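Local coordinates for protein possible thiamine biosynthesis enzyme (Candida albicans, PDB 2X7Q) that is of unknown function but has the periplasmic binding protein fold and may bind a small ligand connected with thiamine biosynthesis, at residues V67-G72 with W203-S208; I81-E86 with L292-D297; T93-P98 with V262-R267; L100-T105 with W176-S181. The protein carries 1 engineered substitution. One frame throughout, in Å; residues are numbered along the deposited sequence.

Contact 1. Residues V67-G72 with W203-S208; sequences VDIAIG and WVVATS
I69 and I71 each meet one methyl of V205: CG2 of I69 lies 3.6 Å from V205 CG1, and CD1 of I71 lies 3.6 Å from V205 CG2. V205 CG1 stands anti to the backbone N (chi1 178°), which turns it toward I69. The I71 side chain runs beside V205, whereas that of I69 approaches at a slant. The opposite face carries A70, A206 and V204, and F77 of helix 74-82 packs on all three. A70 and A206 are a hydrogen-bonded pair: A70 N to A206 O and A206 N to A70 O are both 2.9 Å and nearly straight. Strands 69-72 and 203-208 run antiparallel at 149°. They lie inside a five-stranded mixed sheet of order 2-1-3-5-4, the topology of class II periplasmic binding proteins, in which 203-208 is the strand formed on return from the second lobe. Toward G72 one bond slackens: G72 N to V204 O is weak, 3.5 Å long and bent to 142°, though its return bond, V204 N to G72 O, is straight. There the W203 indole turns back, and its CZ3 edge comes 3.3 Å from I71 O, near the ring plane. At the other end T207 OG1 donates to D68 O at 2.7 Å. Beyond it direct pairing gives way to water: one molecule donates to V67 O and hydrogen-bonds S208 OG, which also caps S211 N.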
loop_
_atom_site.group_PDB
_atom_site.type_symbol
_atom_site.label_atom_id
_atom_site.label_comp_id
_atom_site.label_asym_id
_atom_site.label_seq_id
_atom_site.Cartn_x
_atom_site.Cartn_y
_atom_site.Cartn_z
ATOM N N VAL A 67 14.185 9.696 -2.639
ATOM C CA VAL A 67 13.697 9.584 -1.271
ATOM C C VAL A 67 14.425 8.464 -0.536
ATOM O O VAL A 67 14.938 7.533 -1.157
ATOM C CB VAL A 67 12.182 9.324 -1.224
ATOM C CG1 VAL A 67 11.426 10.452 -1.905
ATOM C CG2 VAL A 67 11.855 7.986 -1.871
ATOM N N ASP A 68 14.459 8.561 0.789
ATOM C CA ASP A 68 15.152 7.584 1.616
ATOM C C ASP A 68 14.214 6.477 2.085
ATOM O O ASP A 68 14.611 5.317 2.193
ATOM C CB ASP A 68 15.788 8.273 2.824
ATOM C CG ASP A 68 16.766 9.359 2.428
ATOM O OD1 ASP A 68 17.792 9.034 1.798
ATOM O OD2 ASP A 68 16.515 10.539 2.752
ATOM N N ILE A 69 12.964 6.841 2.356
ATOM C CA ILE A 69 11.978 5.892 2.861
ATOM C C ILE A 69 10.662 5.989 2.088
ATOM O O ILE A 69 10.275 7.071 1.639
ATOM C CB ILE A 69 11.706 6.113 4.367
ATOM C CG1 ILE A 69 13.002 5.975 5.170
ATOM C CG2 ILE A 69 10.657 5.140 4.877
ATOM C CD1 ILE A 69 12.813 6.107 6.665
ATOM N N ALA A 70 9.982 4.856 1.937
ATOM C CA ALA A 70 8.686 4.817 1.264
ATOM C C ALA A 70 7.681 3.984 2.052
ATOM O O ALA A 70 7.994 2.878 2.488
ATOM C CB ALA A 70 8.833 4.285 -0.150
ATOM N N ILE A 71 6.480 4.525 2.239
ATOM C CA ILE A 71 5.404 3.804 2.915
ATOM C C ILE A 71 4.355 3.380 1.888
ATOM O O ILE A 71 3.515 4.187 1.483
ATOM C CB ILE A 71 4.717 4.682 3.980
ATOM C CG1 ILE A 71 5.754 5.425 4.826
ATOM C CG2 ILE A 71 3.798 3.842 4.859
ATOM C CD1 ILE A 71 6.189 4.675 6.068
ATOM N N GLY A 72 4.399 2.118 1.467
ATOM C CA GLY A 72 3.503 1.643 0.427
ATOM C C GLY A 72 2.931 0.260 0.671
ATOM O O GLY A 72 3.134 -0.331 1.733
ATOM N N TRP A 203 0.366 -2.706 4.609
ATOM C CA TRP A 203 1.376 -1.659 4.477
ATOM C C TRP A 203 2.691 -1.979 5.184
ATOM O O TRP A 203 2.702 -2.576 6.261
ATOM C CB TRP A 203 0.815 -0.327 4.979
ATOM C CG TRP A 203 -0.319 0.189 4.144
ATOM C CD1 TRP A 203 -1.613 -0.240 4.166
ATOM C CD2 TRP A 203 -0.260 1.235 3.161
ATOM N NE1 TRP A 203 -2.362 0.471 3.260
ATOM C CE2 TRP A 203 -1.557 1.378 2.633
ATOM C CE3 TRP A 203 0.765 2.054 2.684
ATOM C CZ2 TRP A 203 -1.854 2.319 1.642
ATOM C CZ3 TRP A 203 0.464 2.985 1.703
ATOM C CH2 TRP A 203 -0.832 3.109 1.193
ATOM N N VAL A 204 3.796 -1.570 4.566
ATOM C CA VAL A 204 5.124 -1.787 5.128
ATOM C C VAL A 204 5.997 -0.552 4.936
ATOM O O VAL A 204 5.693 0.313 4.113
ATOM C CB VAL A 204 5.829 -2.990 4.475
ATOM C CG1 VAL A 204 5.070 -4.276 4.752
ATOM C CG2 VAL A 204 5.985 -2.763 2.978
ATOM N N VAL A 205 7.080 -0.476 5.703
ATOM C CA VAL A 205 8.041 0.610 5.561
ATOM C C VAL A 205 9.270 0.102 4.812
ATOM O O VAL A 205 9.931 -0.835 5.259
ATOM C CB VAL A 205 8.473 1.167 6.929
ATOM C CG1 VAL A 205 9.519 2.257 6.756
ATOM C CG2 VAL A 205 7.266 1.693 7.690
ATOM N N ALA A 206 9.569 0.714 3.669
ATOM C CA ALA A 206 10.687 0.262 2.847
ATOM C C ALA A 206 11.755 1.337 2.670
ATOM O O ALA A 206 11.486 2.531 2.828
ATOM C CB ALA A 206 10.191 -0.227 1.494
ATOM N N THR A 207 12.963 0.897 2.332
ATOM C CA THR A 207 14.077 1.805 2.095
ATOM C C THR A 207 14.994 1.232 1.021
ATOM O O THR A 207 14.778 0.118 0.542
ATOM C CB THR A 207 14.890 2.047 3.381
ATOM O OG1 THR A 207 15.863 3.074 3.151
ATOM C CG2 THR A 207 15.595 0.771 3.814
ATOM N N SER A 208 16.014 1.994 0.644
ATOM C CA SER A 208 16.973 1.550 -0.356
ATOM C C SER A 208 18.259 1.080 0.310
ATOM O O SER A 208 18.483 1.339 1.492
ATOM C CB SER A 208 17.278 2.679 -1.336
ATOM O OG SER A 208 17.907 3.765 -0.681
HETATM O O HOH W 1 17.210 6.135 -1.717
#

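Contact 2. Residues I81-E86 with L292-D297; sequences IAKGNE and LAESDD
A Schellman motif ends helix 74-82, and A82 and K83, beside it, meet L292 and E294 in the turn that leads into helix 296-306. G84 leaves the helix with a positive phi of 114°, and its N reaches back to I81 O at 3.0 Å. The dry part of the interface is small. A82 CB points at the second segment and meets L292 CD2 at 3.7 Å, while I299 of helix 296-306 packs on A82, L292 and E294 and fills in around them. E294 CG comes next to the carbonyl oxygen of A82, at 3.8 Å; that oxygen accepts a hydrogen bond from R302 NH1. The E294 chain is bent at chi2 (74°), which swings CD back beside A82 O. The end of one helix thus meets the loop leading into another, with S295 following as the N-cap of helix 296-306. On the outer side, where K83 is exposed, the segments meet through solvent with no direct hydrogen bond. K83 NZ and E294 OE1 are 5.0 Å apart, too far for a salt bridge, although their opposite charges probably attract. One water accepts from K83 NZ at 2.8 Å and donates to E294 OE1 at 2.9 Å. A second water donates to the other carboxylate oxygen, E294 OE2, at 2.8 Å and makes a weak bond of 3.5 Å to K83 O.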
loop_
_atom_site.group_PDB
_atom_site.type_symbol
_atom_site.label_atom_id
_atom_site.label_comp_id
_atom_site.label_asym_id
_atom_site.label_seq_id
_atom_site.Cartn_x
_atom_site.Cartn_y
_atom_site.Cartn_z
ATOM N N ILE A 81 11.050 -7.128 -5.047
ATOM C CA ILE A 81 12.234 -7.804 -4.522
ATOM C C ILE A 81 12.355 -9.215 -5.093
ATOM O O ILE A 81 13.438 -9.646 -5.487
ATOM C CB ILE A 81 12.204 -7.881 -2.981
ATOM C CG1 ILE A 81 12.236 -6.476 -2.375
ATOM C CG2 ILE A 81 13.371 -8.709 -2.462
ATOM C CD1 ILE A 81 12.187 -6.462 -0.861
ATOM N N ALA A 82 11.232 -9.925 -5.132
ATOM C CA ALA A 82 11.188 -11.281 -5.667
ATOM C C ALA A 82 11.543 -11.308 -7.151
ATOM O O ALA A 82 11.942 -12.344 -7.685
ATOM C CB ALA A 82 9.814 -11.893 -5.440
ATOM N N LYS A 83 11.389 -10.163 -7.810
ATOM C CA LYS A 83 11.665 -10.051 -9.238
ATOM C C LYS A 83 13.123 -9.675 -9.507
ATOM O O LYS A 83 13.549 -9.605 -10.659
ATOM C CB LYS A 83 10.709 -9.051 -9.901
ATOM C CG LYS A 83 9.276 -9.563 -10.055
ATOM C CD LYS A 83 8.335 -8.450 -10.504
ATOM C CE LYS A 83 6.918 -8.961 -10.750
ATOM N NZ LYS A 83 6.855 -9.940 -11.869
ATOM N N GLY A 84 13.883 -9.435 -8.442
ATOM C CA GLY A 84 15.311 -9.204 -8.570
ATOM C C GLY A 84 15.807 -7.813 -8.216
ATOM O O GLY A 84 16.890 -7.413 -8.645
ATOM N N ASN A 85 15.028 -7.070 -7.438
ATOM C CA ASN A 85 15.484 -5.765 -6.968
ATOM C C ASN A 85 16.145 -5.881 -5.597
ATOM O O ASN A 85 15.490 -5.729 -4.569
ATOM C CB ASN A 85 14.338 -4.751 -6.936
ATOM C CG ASN A 85 14.826 -3.327 -6.742
ATOM O OD1 ASN A 85 15.948 -3.098 -6.291
ATOM N ND2 ASN A 85 13.983 -2.363 -7.085
ATOM N N GLU A 86 17.446 -6.154 -5.596
ATOM C CA GLU A 86 18.183 -6.394 -4.361
ATOM C C GLU A 86 18.530 -5.099 -3.636
ATOM O O GLU A 86 19.204 -5.121 -2.608
ATOM C CB GLU A 86 19.455 -7.202 -4.639
ATOM C CG GLU A 86 20.610 -6.398 -5.224
ATOM C CD GLU A 86 20.513 -6.212 -6.728
ATOM O OE1 GLU A 86 19.403 -6.348 -7.279
ATOM O OE2 GLU A 86 21.549 -5.914 -7.358
ATOM N N LEU A 292 3.859 -14.160 -9.875
ATOM C CA LEU A 292 5.292 -14.436 -9.829
ATOM C C LEU A 292 5.631 -15.748 -10.530
ATOM O O LEU A 292 5.019 -16.780 -10.260
ATOM C CB LEU A 292 5.791 -14.464 -8.383
ATOM C CG LEU A 292 6.320 -13.152 -7.799
ATOM C CD1 LEU A 292 5.427 -11.986 -8.168
ATOM C CD2 LEU A 292 6.453 -13.266 -6.284
ATOM N N ALA A 293 6.608 -15.698 -11.430
ATOM C CA ALA A 293 7.011 -16.874 -12.192
ATOM C C ALA A 293 8.297 -17.488 -11.642
ATOM O O ALA A 293 8.601 -18.651 -11.905
ATOM C CB ALA A 293 7.176 -16.522 -13.660
ATOM N N GLU A 294 9.051 -16.698 -10.882
ATOM C CA GLU A 294 10.291 -17.172 -10.280
ATOM C C GLU A 294 10.031 -18.349 -9.346
ATOM O O GLU A 294 8.990 -18.411 -8.688
ATOM C CB GLU A 294 10.990 -16.041 -9.520
ATOM C CG GLU A 294 11.575 -14.948 -10.408
ATOM C CD GLU A 294 10.519 -14.029 -10.995
ATOM O OE1 GLU A 294 9.366 -14.057 -10.518
ATOM O OE2 GLU A 294 10.844 -13.271 -11.933
ATOM N N SER A 295 10.975 -19.283 -9.292
ATOM C CA SER A 295 10.832 -20.461 -8.442
ATOM C C SER A 295 10.785 -20.065 -6.969
ATOM O O SER A 295 11.171 -18.954 -6.603
ATOM C CB SER A 295 11.975 -21.449 -8.688
ATOM O OG SER A 295 13.205 -20.932 -8.205
ATOM N N ASP A 296 10.321 -20.981 -6.126
ATOM C CA ASP A 296 10.146 -20.697 -4.705
ATOM C C ASP A 296 11.462 -20.353 -4.011
ATOM O O ASP A 296 11.572 -19.317 -3.358
ATOM C CB ASP A 296 9.483 -21.882 -4.001
ATOM C CG ASP A 296 9.125 -21.575 -2.559
ATOM O OD1 ASP A 296 8.655 -20.450 -2.289
ATOM O OD2 ASP A 296 9.318 -22.458 -1.696
ATOM N N ASP A 297 12.457 -21.226 -4.152
ATOM C CA ASP A 297 13.730 -21.043 -3.456
ATOM C C ASP A 297 14.519 -19.839 -3.973
ATOM O O ASP A 297 15.399 -19.324 -3.284
ATOM C CB ASP A 297 14.578 -22.318 -3.521
ATOM C CG ASP A 297 14.786 -22.812 -4.938
ATOM O OD1 ASP A 297 14.874 -21.974 -5.860
ATOM O OD2 ASP A 297 14.876 -24.042 -5.129
HETATM O O HOH W 2 13.654 -12.919 -11.771
HETATM O O HOH W 3 7.724 -12.529 -12.357
#

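Contact 3. Residues T93-P98 with V262-R267; sequences TYVKSP and VEFNSR
F264 brings its ring edge to one face of Y94, with centroids 5.4 Å apart and planes at 68°, in an offset edge-to-face pair. Its CE2 touches Y94 CE2 at 3.7 Å, while V95 CG2 also packs against the phenyl ring, 3.6 Å from F264 CD2. V262 CG2 lies over the rim of one F264 face, so the ring fills a hollow made by Y94, V95 and V262. N265 is the second bump. Its CG is anti to the backbone N (chi1 -175°), and ND2 donates to T93 O at 3.0 Å, with that oxygen in the amide plane. N265 OD1 accepts from R267 N in an Asx turn. N265 N bonds Y94 O, and K96 N bonds E263 O at 2.9 Å; between them V95 and F264 form a single backbone bridge. S97 OG accepts from E263 N at 2.9 Å, while the K96 alkyl chain slants across the E263 carboxylate, CD lying 3.6 Å from OE1. The loop between helices 252-259 and 275-289 thus covers the end of strand 88-95, with Y94 and F264 wedged between helices 28-35 and 216-235 and W203 of strand 203-208 touching Y94 and V95.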
loop_
_atom_site.group_PDB
_atom_site.type_symbol
_atom_site.label_atom_id
_atom_site.label_comp_id
_atom_site.label_asym_id
_atom_site.label_seq_id
_atom_site.Cartn_x
_atom_site.Cartn_y
_atom_site.Cartn_z
ATOM N N THR A 93 6.458 -3.476 9.401
ATOM C CA THR A 93 5.062 -3.376 8.993
ATOM C C THR A 93 4.431 -2.085 9.506
ATOM O O THR A 93 4.556 -1.750 10.683
ATOM C CB THR A 93 4.241 -4.569 9.515
ATOM O OG1 THR A 93 4.819 -5.792 9.043
ATOM C CG2 THR A 93 2.800 -4.475 9.040
ATOM N N TYR A 94 3.754 -1.366 8.616
ATOM C CA TYR A 94 3.093 -0.117 8.973
ATOM C C TYR A 94 1.628 -0.357 9.327
ATOM O O TYR A 94 1.116 0.186 10.308
ATOM C CB TYR A 94 3.203 0.885 7.821
ATOM C CG TYR A 94 2.512 2.204 8.080
ATOM C CD1 TYR A 94 2.989 3.083 9.043
ATOM C CD2 TYR A 94 1.389 2.576 7.353
ATOM C CE1 TYR A 94 2.364 4.291 9.281
ATOM C CE2 TYR A 94 0.757 3.783 7.583
ATOM C CZ TYR A 94 1.250 4.636 8.548
ATOM O OH TYR A 94 0.627 5.837 8.780
ATOM N N VAL A 95 0.959 -1.173 8.521
ATOM C CA VAL A 95 -0.425 -1.546 8.785
ATOM C C VAL A 95 -0.564 -3.060 8.890
ATOM O O VAL A 95 -0.186 -3.795 7.978
ATOM C CB VAL A 95 -1.372 -1.024 7.694
ATOM C CG1 VAL A 95 -2.774 -1.562 7.918
ATOM C CG2 VAL A 95 -1.373 0.496 7.684
ATOM N N LYS A 96 -1.111 -3.516 10.010
ATOM C CA LYS A 96 -1.235 -4.943 10.281
ATOM C C LYS A 96 -2.463 -5.552 9.608
ATOM O O LYS A 96 -2.408 -6.666 9.083
ATOM C CB LYS A 96 -1.284 -5.187 11.789
ATOM C CG LYS A 96 -1.307 -6.652 12.183
ATOM C CD LYS A 96 -1.203 -6.804 13.688
ATOM C CE LYS A 96 0.062 -6.145 14.216
ATOM N NZ LYS A 96 0.171 -6.268 15.696
ATOM N N SER A 97 -3.572 -4.818 9.631
ATOM C CA SER A 97 -4.822 -5.297 9.049
ATOM C C SER A 97 -4.730 -5.391 7.525
ATOM O O SER A 97 -3.973 -4.654 6.895
ATOM C CB SER A 97 -5.983 -4.389 9.461
ATOM O OG SER A 97 -5.685 -3.030 9.196
ATOM N N PRO A 98 -5.503 -6.309 6.927
ATOM C CA PRO A 98 -5.492 -6.522 5.474
ATOM C C PRO A 98 -6.221 -5.417 4.721
ATOM O O PRO A 98 -7.122 -4.799 5.286
ATOM C CB PRO A 98 -6.250 -7.839 5.314
ATOM C CG PRO A 98 -7.173 -7.880 6.473
ATOM C CD PRO A 98 -6.419 -7.236 7.613
ATOM N N VAL A 262 -9.244 -0.712 10.481
ATOM C CA VAL A 262 -7.791 -0.589 10.385
ATOM C C VAL A 262 -7.080 -0.819 11.713
ATOM O O VAL A 262 -7.567 -0.413 12.766
ATOM C CB VAL A 262 -7.378 0.790 9.828
ATOM C CG1 VAL A 262 -7.888 1.906 10.719
ATOM C CG2 VAL A 262 -5.869 0.874 9.662
ATOM N N GLU A 263 -5.933 -1.489 11.650
ATOM C CA GLU A 263 -5.073 -1.656 12.814
ATOM C C GLU A 263 -3.620 -1.385 12.446
ATOM O O GLU A 263 -2.946 -2.243 11.878
ATOM C CB GLU A 263 -5.200 -3.062 13.405
ATOM C CG GLU A 263 -4.319 -3.281 14.631
ATOM C CD GLU A 263 -4.266 -4.729 15.074
ATOM O OE1 GLU A 263 -4.519 -5.619 14.238
ATOM O OE2 GLU A 263 -3.959 -4.978 16.258
ATOM N N PHE A 264 -3.141 -0.189 12.767
ATOM C CA PHE A 264 -1.743 0.149 12.541
ATOM C C PHE A 264 -0.854 -0.662 13.478
ATOM O O PHE A 264 -1.285 -1.068 14.557
ATOM C CB PHE A 264 -1.516 1.647 12.745
ATOM C CG PHE A 264 -2.230 2.510 11.743
ATOM C CD1 PHE A 264 -3.458 3.082 12.045
ATOM C CD2 PHE A 264 -1.675 2.748 10.496
ATOM C CE1 PHE A 264 -4.117 3.876 11.121
ATOM C CE2 PHE A 264 -2.328 3.542 9.568
ATOM C CZ PHE A 264 -3.550 4.106 9.882
ATOM N N ASN A 265 0.383 -0.904 13.057
ATOM C CA ASN A 265 1.322 -1.673 13.866
ATOM C C ASN A 265 1.840 -0.865 15.049
ATOM O O ASN A 265 2.832 -0.150 14.932
ATOM C CB ASN A 265 2.491 -2.165 13.008
ATOM C CG ASN A 265 3.438 -3.069 13.774
ATOM O OD1 ASN A 265 3.130 -3.523 14.876
ATOM N ND2 ASN A 265 4.602 -3.334 13.192
ATOM N N SER A 266 1.167 -0.985 16.189
ATOM C CA SER A 266 1.561 -0.259 17.390
ATOM C C SER A 266 2.889 -0.775 17.929
ATOM O O SER A 266 3.513 -0.141 18.779
ATOM C CB SER A 266 0.483 -0.377 18.466
ATOM O OG SER A 266 0.342 -1.713 18.906
ATOM N N ARG A 267 3.320 -1.926 17.424
ATOM C CA ARG A 267 4.558 -2.545 17.879
ATOM C C ARG A 267 5.703 -2.271 16.909
ATOM O O ARG A 267 6.800 -2.808 17.063
ATOM C CB ARG A 267 4.366 -4.052 18.050
ATOM C CG ARG A 267 3.152 -4.438 18.870
ATOM C CD ARG A 267 3.183 -3.800 20.249
ATOM N NE ARG A 267 4.397 -4.143 20.981
ATOM C CZ ARG A 267 5.125 -3.272 21.671
ATOM N NH1 ARG A 267 4.764 -1.997 21.729
ATOM N NH2 ARG A 267 6.217 -3.674 22.306
HETATM O O HOH W 4 -0.781 -3.392 17.023
#

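Contact 4. Residues L100-T105 with W176-S181; sequences LWAVST and WEYFTS. With GOL (glycerol), chain B.
A102 and W176 form an antiparallel hydrogen-bonded pair, A102 N to W176 O at 2.8 Å and W176 N to A102 O at 3.1 Å, and the next bond, Y178 N to L100 O at 3.0 Å, already comes from the first turn of a helix. The pair belongs to the second five-stranded sheet of a class II binding-protein fold, order 3-2-4-1-5, whose spatial order matches that of the other lobe, with 100-106 as the strand that crosses over from it; here strand 173-177 runs straight into helix 178-186. L100 and Y178 lie side by side, with L100 CG 3.9 Å from Y178 CB. A102 CB sits at the edge of the tyrosine ring, near its plane. On the other side of the strand, the W101 indole presents its edge to the backbone, CE3 standing 3.5 Å from W176 N. E177 is the N-cap: its OE2 takes F179 N at 2.8 Å from above the carboxylate plane, while OE1 accepts from T180 OG1 on the anti lone pair. The helix start would probably favour the negative charge of this carboxylate. A glycerol molecule, probably from the crystallisation liquor, lies beside the cap and also bonds P98 O and T261 OG1, a position consistent with a small polar pocket. Its O1 receives L100 N at 2.9 Å and donates to E177 OE2 at 3.1 Å.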
loop_
_atom_site.group_PDB
_atom_site.type_symbol
_atom_site.label_atom_id
_atom_site.label_comp_id
_atom_site.label_asym_id
_atom_site.label_seq_id
_atom_site.Cartn_x
_atom_site.Cartn_y
_atom_site.Cartn_z
ATOM N N LEU A 100 -8.817 -3.929 2.005
ATOM C CA LEU A 100 -10.076 -4.341 1.388
ATOM C C LEU A 100 -10.237 -3.749 -0.009
ATOM O O LEU A 100 -10.499 -2.554 -0.163
ATOM C CB LEU A 100 -11.264 -3.948 2.268
ATOM C CG LEU A 100 -12.655 -4.306 1.737
ATOM C CD1 LEU A 100 -12.756 -5.797 1.455
ATOM C CD2 LEU A 100 -13.737 -3.869 2.714
ATOM N N TRP A 101 -10.078 -4.596 -1.022
ATOM C CA TRP A 101 -10.216 -4.170 -2.411
ATOM C C TRP A 101 -11.653 -4.317 -2.898
ATOM O O TRP A 101 -12.296 -5.337 -2.662
ATOM C CB TRP A 101 -9.275 -4.968 -3.314
ATOM C CG TRP A 101 -7.837 -4.569 -3.179
ATOM C CD1 TRP A 101 -6.922 -5.077 -2.303
ATOM C CD2 TRP A 101 -7.146 -3.577 -3.946
ATOM N NE1 TRP A 101 -5.705 -4.463 -2.479
ATOM C CE2 TRP A 101 -5.818 -3.533 -3.485
ATOM C CE3 TRP A 101 -7.524 -2.717 -4.984
ATOM C CZ2 TRP A 101 -4.865 -2.671 -4.019
ATOM C CZ3 TRP A 101 -6.577 -1.859 -5.515
ATOM C CH2 TRP A 101 -5.265 -1.843 -5.034
ATOM N N ALA A 102 -12.150 -3.291 -3.580
ATOM C CA ALA A 102 -13.509 -3.310 -4.108
ATOM C C ALA A 102 -13.495 -3.355 -5.635
ATOM O O ALA A 102 -12.790 -2.577 -6.288
ATOM C CB ALA A 102 -14.283 -2.096 -3.617
ATOM N N VAL A 103 -14.282 -4.266 -6.201
ATOM C CA VAL A 103 -14.383 -4.401 -7.647
ATOM C C VAL A 103 -15.549 -3.567 -8.163
ATOM O O VAL A 103 -16.693 -3.762 -7.749
ATOM C CB VAL A 103 -14.579 -5.869 -8.056
ATOM C CG1 VAL A 103 -14.590 -6.000 -9.570
ATOM C CG2 VAL A 103 -13.482 -6.736 -7.453
ATOM N N SER A 104 -15.260 -2.637 -9.068
ATOM C CA SER A 104 -16.279 -1.711 -9.551
ATOM C C SER A 104 -16.518 -1.832 -11.052
ATOM O O SER A 104 -15.651 -2.292 -11.796
ATOM C CB SER A 104 -15.894 -0.270 -9.211
ATOM O OG SER A 104 -15.663 -0.112 -7.824
ATOM N N THR A 105 -17.704 -1.413 -11.483
ATOM C CA THR A 105 -18.035 -1.347 -12.900
ATOM C C THR A 105 -18.912 -0.128 -13.154
ATOM O O THR A 105 -19.246 0.608 -12.224
ATOM C CB THR A 105 -18.758 -2.620 -13.379
ATOM O OG1 THR A 105 -18.913 -2.583 -14.804
ATOM C CG2 THR A 105 -20.127 -2.739 -12.727
ATOM N N TRP A 176 -10.144 -1.082 -6.636
ATOM C CA TRP A 176 -9.643 0.060 -5.883
ATOM C C TRP A 176 -10.040 -0.073 -4.418
ATOM O O TRP A 176 -11.009 -0.758 -4.092
ATOM C CB TRP A 176 -10.198 1.358 -6.472
ATOM C CG TRP A 176 -9.269 2.525 -6.352
ATOM C CD1 TRP A 176 -9.380 3.579 -5.493
ATOM C CD2 TRP A 176 -8.079 2.758 -7.121
ATOM N NE1 TRP A 176 -8.337 4.455 -5.681
ATOM C CE2 TRP A 176 -7.527 3.973 -6.669
ATOM C CE3 TRP A 176 -7.434 2.056 -8.142
ATOM C CZ2 TRP A 176 -6.353 4.500 -7.211
ATOM C CZ3 TRP A 176 -6.271 2.583 -8.675
ATOM C CH2 TRP A 176 -5.743 3.793 -8.210
ATOM N N GLU A 177 -9.287 0.577 -3.537
ATOM C CA GLU A 177 -9.569 0.513 -2.108
ATOM C C GLU A 177 -11.029 0.872 -1.842
ATOM O O GLU A 177 -11.547 1.846 -2.387
ATOM C CB GLU A 177 -8.625 1.434 -1.331
ATOM C CG GLU A 177 -8.634 1.210 0.174
ATOM C CD GLU A 177 -9.837 1.841 0.849
ATOM O OE1 GLU A 177 -10.053 3.058 0.662
ATOM O OE2 GLU A 177 -10.564 1.121 1.564
ATOM N N TYR A 178 -11.688 0.072 -1.009
ATOM C CA TYR A 178 -13.126 0.207 -0.777
ATOM C C TYR A 178 -13.562 1.603 -0.343
ATOM O O TYR A 178 -14.329 2.261 -1.043
ATOM C CB TYR A 178 -13.610 -0.827 0.245
ATOM C CG TYR A 178 -15.050 -0.632 0.664
ATOM C CD1 TYR A 178 -16.093 -0.918 -0.210
ATOM C CD2 TYR A 178 -15.368 -0.164 1.933
ATOM C CE1 TYR A 178 -17.409 -0.738 0.166
ATOM C CE2 TYR A 178 -16.683 0.018 2.317
ATOM C CZ TYR A 178 -17.700 -0.270 1.429
ATOM O OH TYR A 178 -19.014 -0.090 1.806
ATOM N N PHE A 179 -13.090 2.042 0.819
ATOM C CA PHE A 179 -13.535 3.314 1.385
ATOM C C PHE A 179 -13.215 4.504 0.489
ATOM O O PHE A 179 -13.833 5.560 0.607
ATOM C CB PHE A 179 -12.958 3.521 2.786
ATOM C CG PHE A 179 -13.529 2.590 3.817
ATOM C CD1 PHE A 179 -14.747 2.864 4.416
ATOM C CD2 PHE A 179 -12.851 1.439 4.183
ATOM C CE1 PHE A 179 -15.276 2.007 5.363
ATOM C CE2 PHE A 179 -13.375 0.577 5.128
ATOM C CZ PHE A 179 -14.589 0.862 5.719
ATOM N N THR A 180 -12.251 4.328 -0.406
ATOM C CA THR A 180 -11.902 5.369 -1.363
ATOM C C THR A 180 -12.907 5.378 -2.513
ATOM O O THR A 180 -13.143 6.410 -3.139
ATOM C CB THR A 180 -10.477 5.167 -1.920
ATOM O OG1 THR A 180 -9.534 5.173 -0.840
ATOM C CG2 THR A 180 -10.121 6.272 -2.901
ATOM N N SER A 181 -13.501 4.218 -2.772
ATOM C CA SER A 181 -14.464 4.060 -3.855
ATOM C C SER A 181 -15.896 4.230 -3.358
ATOM O O SER A 181 -16.819 4.415 -4.150
ATOM C CB SER A 181 -14.314 2.679 -4.497
ATOM O OG SER A 181 -12.984 2.442 -4.923
HETATM C C1 GOL B . -9.359 -0.803 4.397
HETATM O O1 GOL B . -9.532 -1.373 3.102
HETATM C C2 GOL B . -9.112 -1.933 5.396
HETATM O O2 GOL B . -8.937 -1.366 6.693
HETATM C C3 GOL B . -10.321 -2.881 5.401
HETATM O O3 GOL B . -10.076 -3.940 6.324
HETATM O O HOH W 5 -13.172 0.123 -6.810
#

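Contacts 1 and 3 belong to the first lobe and touch directly: W203 O lies 2.8 Å from Y94 N, a probable hydrogen bond, and I71 CG2 packs 3.7 Å from Y94 CD2. Contact 2 lies at the far end of helix 74-82, which follows strand 69-73 of contact 1; their centres are 19 Å apart and their nearest atoms about 7 Å. Contact 4 is in the second lobe, its centre about 24 Å from that of contact 1 and about 20 Å from that of contact 3. P98 and L100, from adjoining segments of contacts 3 and 4, both bond the glycerol, and V262 approaches it within about 4 Å, placing this molecule where the lobes meet.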